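Local coordinates for glutathione S-transferase, N-terminal domain protein (Pseudomonas putida, PDB 4NAX), which probably acts as a glutathione transferase of the GST superfamily and binds one oxidized glutathione disulfide per subunit, at residues I74-G79 with A98-Q103; A92-L97 with Y178-I183. All blocks are in the same frame, centred on the assembly; numbering follows the deposited sequence.

Contact 1 of 2, residues I74-G79 with A98-Q103; sequences ILDPNG and AEKSGQ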
loop_
_atom_site.group_PDB
_atom_site.type_symbol
_atom_site.label_atom_id
_atom_site.label_comp_id
_atom_site.label_asym_id
_atom_site.label_seq_id
_atom_site.Cartn_x
_atom_site.Cartn_y
_atom_site.Cartn_z
ATOM N N ILE A 74 3.906 15.555 -2.511
ATOM C CA ILE A 74 4.445 16.386 -3.573
ATOM C C ILE A 74 3.402 17.354 -4.119
ATOM O O ILE A 74 2.193 17.133 -4.003
ATOM C CB ILE A 74 5.029 15.566 -4.745
ATOM C CG1 ILE A 74 3.960 14.705 -5.438
ATOM C CG2 ILE A 74 6.198 14.712 -4.263
ATOM C CD1 ILE A 74 4.361 14.173 -6.794
ATOM N N LEU A 75 3.907 18.403 -4.756
ATOM C CA LEU A 75 3.092 19.302 -5.591
ATOM C C LEU A 75 3.895 19.513 -6.864
ATOM O O LEU A 75 4.936 20.174 -6.850
ATOM C CB LEU A 75 2.805 20.606 -4.875
ATOM C CG LEU A 75 1.965 21.619 -5.654
ATOM C CD1 LEU A 75 0.624 21.053 -6.082
ATOM C CD2 LEU A 75 1.794 22.854 -4.782
ATOM N N ASP A 76 3.456 18.886 -7.952
ATOM C CA ASP A 76 4.177 18.965 -9.226
ATOM C C ASP A 76 3.511 20.039 -10.077
ATOM O O ASP A 76 2.374 19.843 -10.519
ATOM C CB ASP A 76 4.111 17.646 -9.967
ATOM C CG ASP A 76 4.962 17.616 -11.223
ATOM O OD1 ASP A 76 5.603 18.643 -11.513
ATOM O OD2 ASP A 76 4.994 16.585 -11.909
ATOM N N PRO A 77 4.197 21.171 -10.326
ATOM C CA PRO A 77 3.571 22.194 -11.172
ATOM C C PRO A 77 3.322 21.684 -12.595
ATOM O O PRO A 77 2.407 22.188 -13.280
ATOM C CB PRO A 77 4.577 23.346 -11.163
ATOM C CG PRO A 77 5.886 22.724 -10.831
ATOM C CD PRO A 77 5.578 21.537 -9.958
ATOM N N ASN A 78 4.143 20.734 -13.032
ATOM C CA ASN A 78 4.073 20.169 -14.377
ATOM C C ASN A 78 3.355 18.828 -14.382
ATOM O O ASN A 78 3.860 17.840 -14.891
ATOM C CB ASN A 78 5.475 20.070 -14.966
ATOM C CG ASN A 78 6.260 21.347 -14.757
ATOM O OD1 ASN A 78 5.820 22.413 -15.173
ATOM N ND2 ASN A 78 7.399 21.257 -14.068
ATOM N N GLY A 79 2.156 18.824 -13.804
ATOM C CA GLY A 79 1.349 17.618 -13.763
ATOM C C GLY A 79 0.592 17.418 -15.061
ATOM O O GLY A 79 0.830 18.111 -16.057
ATOM N N ALA A 98 7.381 7.293 -11.926
ATOM C CA ALA A 98 7.817 6.307 -12.901
ATOM C C ALA A 98 7.093 6.500 -14.232
ATOM O O ALA A 98 7.702 6.399 -15.303
ATOM C CB ALA A 98 7.578 4.911 -12.383
ATOM N N GLU A 99 5.793 6.754 -14.154
ATOM C CA GLU A 99 4.977 6.919 -15.358
ATOM C C GLU A 99 5.256 8.256 -16.058
ATOM O O GLU A 99 5.282 8.336 -17.288
ATOM C CB GLU A 99 3.488 6.758 -15.003
ATOM C CG GLU A 99 3.214 5.295 -14.635
ATOM C CD GLU A 99 1.834 4.992 -14.106
ATOM O OE1 GLU A 99 1.042 5.912 -13.818
ATOM O OE2 GLU A 99 1.544 3.779 -13.947
ATOM N N LYS A 100 5.512 9.293 -15.268
ATOM C CA LYS A 100 5.861 10.602 -15.787
ATOM C C LYS A 100 7.178 10.555 -16.546
ATOM O O LYS A 100 7.307 11.127 -17.626
ATOM C CB LYS A 100 5.978 11.597 -14.632
ATOM C CG LYS A 100 6.400 13.005 -15.018
ATOM C CD LYS A 100 6.632 13.846 -13.758
ATOM C CE LYS A 100 7.234 15.201 -14.047
ATOM N NZ LYS A 100 6.222 16.181 -14.480
ATOM N N SER A 101 8.152 9.876 -15.962
ATOM C CA SER A 101 9.522 9.845 -16.492
ATOM C C SER A 101 9.786 8.723 -17.493
ATOM O O SER A 101 10.781 8.745 -18.224
ATOM C CB SER A 101 10.506 9.693 -15.338
ATOM O OG SER A 101 10.400 8.428 -14.700
ATOM N N GLY A 102 8.934 7.707 -17.486
ATOM C CA GLY A 102 9.209 6.495 -18.247
ATOM C C GLY A 102 10.330 5.631 -17.712
ATOM O O GLY A 102 10.816 4.746 -18.417
ATOM N N GLN A 103 10.720 5.851 -16.465
ATOM C CA GLN A 103 11.816 5.117 -15.835
ATOM C C GLN A 103 11.318 4.331 -14.626
ATOM O O GLN A 103 10.418 4.772 -13.914
ATOM C CB GLN A 103 12.878 6.112 -15.350
ATOM C CG GLN A 103 13.544 6.919 -16.461
ATOM C CD GLN A 103 14.616 7.844 -15.917
ATOM O OE1 GLN A 103 15.512 7.408 -15.205
ATOM N NE2 GLN A 103 14.526 9.124 -16.241
HETATM O O HOH W 1 7.931 18.538 -12.939
#
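Asp76, at the end of strand 73-76, and Asn78, in the turn after it, meet Lys100 from the last turn of helix 90-101, across backbones whose Asn78 CA and Lys100 CA lie 9.8 Å apart. One long side chain bridges that distance. With chi1 at 177° the Lys100 chain swings out opposite the main-chain nitrogen, runs extended, and bends only at its end (chi4 81°). Lys100 NZ thereby comes to 2.9 Å from Asp76 OD2 in a salt bridge on the syn lone pair. Tyr96 OH is a probable second partner of OD2. Asn78 O also lies 2.9 Å from Lys100 NZ, at an angle too poor for a hydrogen bond. The other carboxylate oxygen, OD1, closes an Asx turn by accepting from Asn78 N at 3.0 Å, well above the carboxylate plane. A water donates to Asp76 OD1 (2.7 Å), accepts from Asn78 ND2, which also reaches Glu19 O, and takes a weak bond from Lys100 NZ. Both oxygens are thus engaged, and the ammonium probably favours the ionised carboxylate. The pair ties helix 90-101 to strand 73-76, which runs antiparallel to 21-25 and 85-88, while Ile74 packs on Ile93 and Tyr96 of the same helix.

Contact 2 of 2, residues A92-L97 with Y178-I183; sequences AILQYL and YSIADI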
loop_
_atom_site.group_PDB
_atom_site.type_symbol
_atom_site.label_atom_id
_atom_site.label_comp_id
_atom_site.label_asym_id
_atom_site.label_seq_id
_atom_site.Cartn_x
_atom_site.Cartn_y
_atom_site.Cartn_z
ATOM N N ALA A 92 2.100 5.815 -4.240
ATOM C CA ALA A 92 1.411 6.509 -5.331
ATOM C C ALA A 92 2.364 7.464 -6.041
ATOM O O ALA A 92 2.375 7.563 -7.270
ATOM C CB ALA A 92 0.165 7.238 -4.859
ATOM N N ILE A 93 3.167 8.196 -5.267
ATOM C CA ILE A 93 4.167 9.097 -5.823
ATOM C C ILE A 93 5.199 8.332 -6.652
ATOM O O ILE A 93 5.570 8.799 -7.725
ATOM C CB ILE A 93 4.822 9.931 -4.709
ATOM C CG1 ILE A 93 3.777 10.835 -4.025
ATOM C CG2 ILE A 93 5.974 10.750 -5.275
ATOM C CD1 ILE A 93 4.232 11.378 -2.676
ATOM N N LEU A 94 5.653 7.178 -6.172
ATOM C CA LEU A 94 6.581 6.388 -6.958
ATOM C C LEU A 94 5.996 6.010 -8.308
ATOM O O LEU A 94 6.663 6.109 -9.343
ATOM C CB LEU A 94 7.001 5.125 -6.218
ATOM C CG LEU A 94 7.919 5.303 -5.012
ATOM C CD1 LEU A 94 8.172 3.960 -4.333
ATOM C CD2 LEU A 94 9.259 5.925 -5.409
ATOM N N GLN A 95 4.756 5.541 -8.316
ATOM C CA GLN A 95 4.137 5.149 -9.566
ATOM C C GLN A 95 3.957 6.367 -10.483
ATOM O O GLN A 95 4.245 6.298 -11.678
ATOM C CB GLN A 95 2.812 4.433 -9.306
ATOM C CG GLN A 95 2.147 3.970 -10.576
ATOM C CD GLN A 95 0.967 3.038 -10.353
ATOM O OE1 GLN A 95 0.602 2.688 -9.238
ATOM N NE2 GLN A 95 0.381 2.612 -11.440
ATOM N N TYR A 96 3.478 7.475 -9.928
ATOM C CA TYR A 96 3.351 8.719 -10.682
ATOM C C TYR A 96 4.686 9.127 -11.350
ATOM O O TYR A 96 4.744 9.407 -12.551
ATOM C CB TYR A 96 2.869 9.855 -9.776
ATOM C CG TYR A 96 2.927 11.206 -10.457
ATOM C CD1 TYR A 96 2.095 11.499 -11.525
ATOM C CD2 TYR A 96 3.837 12.182 -10.069
ATOM C CE1 TYR A 96 2.169 12.713 -12.186
ATOM C CE2 TYR A 96 3.901 13.403 -10.713
ATOM C CZ TYR A 96 3.062 13.669 -11.777
ATOM O OH TYR A 96 3.078 14.882 -12.430
ATOM N N LEU A 97 5.758 9.137 -10.563
ATOM C CA LEU A 97 7.049 9.552 -11.089
ATOM C C LEU A 97 7.607 8.589 -12.114
ATOM O O LEU A 97 8.241 9.020 -13.077
ATOM C CB LEU A 97 8.058 9.759 -9.958
ATOM C CG LEU A 97 7.760 10.928 -9.033
ATOM C CD1 LEU A 97 8.752 10.935 -7.875
ATOM C CD2 LEU A 97 7.797 12.269 -9.752
ATOM N N TYR A 178 15.746 -3.136 -12.183
ATOM C CA TYR A 178 15.642 -2.246 -11.036
ATOM C C TYR A 178 14.414 -1.362 -11.205
ATOM O O TYR A 178 14.152 -0.835 -12.287
ATOM C CB TYR A 178 16.905 -1.396 -10.943
ATOM C CG TYR A 178 16.949 -0.370 -9.819
ATOM C CD1 TYR A 178 16.882 -0.757 -8.495
ATOM C CD2 TYR A 178 17.113 0.981 -10.100
ATOM C CE1 TYR A 178 16.984 0.169 -7.467
ATOM C CE2 TYR A 178 17.214 1.915 -9.094
ATOM C CZ TYR A 178 17.145 1.514 -7.769
ATOM O OH TYR A 178 17.270 2.430 -6.740
ATOM N N SER A 179 13.633 -1.212 -10.142
ATOM C CA SER A 179 12.335 -0.556 -10.274
ATOM C C SER A 179 11.911 0.131 -8.997
ATOM O O SER A 179 12.554 0.024 -7.939
ATOM C CB SER A 179 11.267 -1.599 -10.616
ATOM O OG SER A 179 10.898 -2.364 -9.464
ATOM N N ILE A 180 10.771 0.816 -9.102
ATOM C CA ILE A 180 10.132 1.404 -7.936
ATOM C C ILE A 180 9.829 0.399 -6.824
ATOM O O ILE A 180 9.703 0.810 -5.661
ATOM C CB ILE A 180 8.856 2.201 -8.306
ATOM C CG1 ILE A 180 7.794 1.343 -9.000
ATOM C CG2 ILE A 180 9.244 3.426 -9.119
ATOM C CD1 ILE A 180 6.509 2.107 -9.293
ATOM N N ALA A 181 9.676 -0.892 -7.138
ATOM C CA ALA A 181 9.482 -1.877 -6.060
ATOM C C ALA A 181 10.727 -1.963 -5.170
ATOM O O ALA A 181 10.613 -2.091 -3.946
ATOM C CB ALA A 181 9.126 -3.252 -6.613
ATOM N N ASP A 182 11.915 -1.945 -5.768
ATOM C CA ASP A 182 13.154 -1.958 -4.983
ATOM C C ASP A 182 13.286 -0.697 -4.146
ATOM O O ASP A 182 13.663 -0.744 -2.974
ATOM C CB ASP A 182 14.367 -2.121 -5.876
ATOM C CG ASP A 182 14.230 -3.305 -6.804
ATOM O OD1 ASP A 182 14.182 -4.448 -6.313
ATOM O OD2 ASP A 182 14.148 -3.095 -8.020
ATOM N N ILE A 183 12.979 0.433 -4.772
ATOM C CA ILE A 183 13.070 1.719 -4.092
ATOM C C ILE A 183 12.103 1.774 -2.899
ATOM O O ILE A 183 12.416 2.363 -1.860
ATOM C CB ILE A 183 12.850 2.870 -5.092
ATOM C CG1 ILE A 183 14.028 2.893 -6.084
ATOM C CG2 ILE A 183 12.715 4.210 -4.376
ATOM C CD1 ILE A 183 13.806 3.798 -7.274
#
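Leu94 and Ile180 form the tight centre of this helix-helix contact, where helix 90-101 of the thioredoxin-like domain meets the start of helix 180-193 in the all-helical C-terminal domain. Their CA atoms are 6.2 Å apart, close enough for side chains to touch backbone as well as one another. Ile180 CG2 sits 3.7 Å from Leu94 O and also packs against Leu94 CB; in return Leu94 CD1 rests on the main-chain oxygen of Ile180. The branches of Ile180 divide the work: chi1 of 59° sets CG1 between the backbone N and carbonyl carbon, and the extended chain carries CD1 to 3.9 Å from Gln95 CA. The second methyl of Leu94, CD2, meets Ile183 CG2 at 4.0 Å, one turn further along. Met37 of helix 31-41 packs on both Leu94 and Ile180.

Toward Gln95 the contact thins. Only the base of that side chain is near Ile180; its amide leads off to the dimer interface, where OE1 accepts from NE2 of Gln95 in the second subunit, while its own NE2 bonds to Glu99.

The helix start is capped within segment 178-183. Ser179 OG accepts from Ala181 N at 3.0 Å, and Asp182 OD2 receives Ser179 N through its anti lone pair, completing a capping box well known at this helix in GSTs. Tyr178 OH reaches Glu40 OE2. No hydrogen bond joins 92-97 to 178-183, so these two segments hold together by apolar contact; polar groups nearby bond to other partners.

In the fold
Helix 90-101 serves both contacts, whose centres lie 11 Å apart: contact 1 joins it to the sheet of its own domain, contact 2 to the C-terminal domain. Tyr96 connects them directly. From the segment of contact 2 its OH comes to 2.6 Å from Asp76 OD2 of contact 1, and its ring packs edge-to-face (T-shaped) with that of Tyr113 of the second subunit. Contact 2 is the more central: its centre is about 9 Å, and that of contact 1 about 16 Å, from the centre of the chain. The Leu94 side chain is about 8 Å from a bound glutathione disulfide, which places contact 2 close to the ligand, at the domain junction.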